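Local structure of aminopentol aminotransferase (Sphingopyxis macrogoltabida, 6HBS) at residues 109-113 with 275-279. The protein transfers the amino group of aminopentol, the hydrolysed form of the mycotoxin fumonisin B1, to pyruvate with the help of pyridoxal 5'-phosphate. Sequence-based numbering, arbitrary orientation.
With MG (magnesium ion), chain D.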
loop_
_atom_site.group_PDB
_atom_site.type_symbol
_atom_site.label_atom_id
_atom_site.label_comp_id
_atom_site.label_asym_id
_atom_site.label_seq_id
_atom_site.Cartn_x
_atom_site.Cartn_y
_atom_site.Cartn_z
ATOM N N ALA A 109 23.485 2.735 1.348
ATOM C CA ALA A 109 22.691 1.734 0.625
ATOM C C ALA A 109 23.402 1.287 -0.658
ATOM O O ALA A 109 23.991 2.117 -1.347
ATOM C CB ALA A 109 21.340 2.311 0.296
ATOM N N ASP A 110 23.225 -0.001 -0.969
ATOM C CA ASP A 110 23.659 -0.656 -2.205
ATOM C C ASP A 110 22.463 -1.174 -3.025
ATOM O O ASP A 110 22.629 -1.448 -4.216
ATOM C CB ASP A 110 24.630 -1.781 -1.880
ATOM C CG ASP A 110 25.777 -1.293 -1.010
ATOM O OD1 ASP A 110 26.442 -0.364 -1.430
ATOM O OD2 ASP A 110 25.924 -1.802 0.106
ATOM N N TRP A 111 21.275 -1.289 -2.404
ATOM C CA TRP A 111 20.102 -1.784 -3.108
ATOM C C TRP A 111 18.830 -1.098 -2.614
ATOM O O TRP A 111 18.800 -0.536 -1.530
ATOM C CB TRP A 111 20.013 -3.314 -3.012
ATOM C CG TRP A 111 20.005 -3.874 -1.622
ATOM C CD1 TRP A 111 21.064 -4.430 -0.966
ATOM C CD2 TRP A 111 18.897 -3.914 -0.707
ATOM N NE1 TRP A 111 20.689 -4.850 0.278
ATOM C CE2 TRP A 111 19.366 -4.544 0.474
ATOM C CE3 TRP A 111 17.553 -3.530 -0.770
ATOM C CZ2 TRP A 111 18.552 -4.746 1.583
ATOM C CZ3 TRP A 111 16.747 -3.728 0.336
ATOM C CH2 TRP A 111 17.239 -4.341 1.491
ATOM N N ALA A 112 17.767 -1.202 -3.418
ATOM C CA ALA A 112 16.450 -0.698 -3.055
ATOM C C ALA A 112 15.351 -1.727 -3.362
ATOM O O ALA A 112 15.439 -2.462 -4.320
ATOM C CB ALA A 112 16.211 0.584 -3.788
ATOM N N MET A 113 14.288 -1.707 -2.552
ATOM C CA MET A 113 13.045 -2.376 -2.839
ATOM C C MET A 113 11.915 -1.342 -2.730
ATOM O O MET A 113 11.982 -0.451 -1.849
ATOM C CB MET A 113 12.815 -3.543 -1.870
ATOM C CG MET A 113 13.886 -4.619 -1.984
ATOM S SD MET A 113 13.726 -5.880 -0.702
ATOM C CE MET A 113 12.316 -6.812 -1.286
ATOM N N ALA A 275 22.867 -6.928 4.046
ATOM C CA ALA A 275 21.491 -7.422 4.202
ATOM C C ALA A 275 20.896 -7.988 2.906
ATOM O O ALA A 275 19.723 -8.359 2.913
ATOM C CB ALA A 275 20.610 -6.298 4.695
ATOM N N ARG A 276 21.672 -8.037 1.822
ATOM C CA ARG A 276 21.158 -8.334 0.486
ATOM C C ARG A 276 20.603 -9.763 0.432
ATOM O O ARG A 276 19.501 -9.986 -0.118
ATOM C CB ARG A 276 22.241 -8.109 -0.574
ATOM C CG ARG A 276 21.740 -8.253 -2.006
ATOM C CD ARG A 276 22.844 -8.180 -3.043
ATOM N NE ARG A 276 23.382 -6.843 -3.191
ATOM C CZ ARG A 276 22.953 -5.950 -4.075
ATOM N NH1 ARG A 276 21.956 -6.264 -4.899
ATOM N NH2 ARG A 276 23.492 -4.738 -4.094
ATOM N N ASP A 277 21.322 -10.735 1.017
ATOM C CA ASP A 277 20.886 -12.138 0.932
ATOM C C ASP A 277 19.544 -12.333 1.626
ATOM O O ASP A 277 18.709 -13.077 1.119
ATOM C CB ASP A 277 21.874 -13.139 1.547
ATOM C CG ASP A 277 23.083 -13.403 0.671
ATOM O OD1 ASP A 277 23.005 -13.162 -0.546
ATOM O OD2 ASP A 277 24.105 -13.833 1.225
ATOM N N ALA A 278 19.365 -11.703 2.797
ATOM C CA ALA A 278 18.116 -11.834 3.534
ATOM C C ALA A 278 16.960 -11.179 2.760
ATOM O O ALA A 278 15.836 -11.633 2.795
ATOM C CB ALA A 278 18.260 -11.217 4.901
ATOM N N ALA A 279 17.253 -10.067 2.102
ATOM C CA ALA A 279 16.279 -9.387 1.270
ATOM C C ALA A 279 15.790 -10.316 0.153
ATOM O O ALA A 279 14.624 -10.241 -0.254
ATOM C CB ALA A 279 16.888 -8.144 0.682
HETATM MG MG MG D . 24.566 4.300 -2.076
HETATM O O HOH W 1 25.526 6.483 -2.387
HETATM O O HOH W 2 25.889 3.376 -3.904
#
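With CG lodged between its backbone N and carbonyl carbon (chi1 56°), Trp-111 leans its indole against the first turn of helix 276-281, while Arg-276, extended as far as CD and then bent about CG-CD (chi3 -72°), runs past the ring in the opposite direction. The two flat groups are steeply inclined, their planes 69° apart, and the indole presents CD1 to one guanidinium face, 3.8 Å above its plane. Farther along the ring, the methyl of Ala-279 sits over a face of the six-membered ring in a CH-pi contact, CB lying 4.2 Å from the centroid, and Met-113 SD meets the same CB at 4.1 Å. Trp-111 CZ2 also touches Ala-275 CB at 4.0 Å. Although Trp-111 NE1 comes within 3.5 Å of Arg-276 CA, its hydrogen bond goes to Ser-272 O; Arg-276 NH2 likewise bonds to Asn-273 OD1 and to Arg-16 O of the second subunit, whose Pro-19 packs on Trp-111, Met-113 and Ala-279. Swapping the indole of Trp-111 for an alanine methyl is likely to open a gap beneath Ala-279 and leave Ser-272 O without its indole partner. The arrangement illustrates how a helix packs against the outermost strand of a chain's sheet: strand 111-115 borders the seven-stranded sheet of this class-III aminotransferase subunit, Ala-112 makes backbone hydrogen bonds to the second subunit, and Asp-110 and Trp-111, both facing Gly-271, form a classic beta bulge.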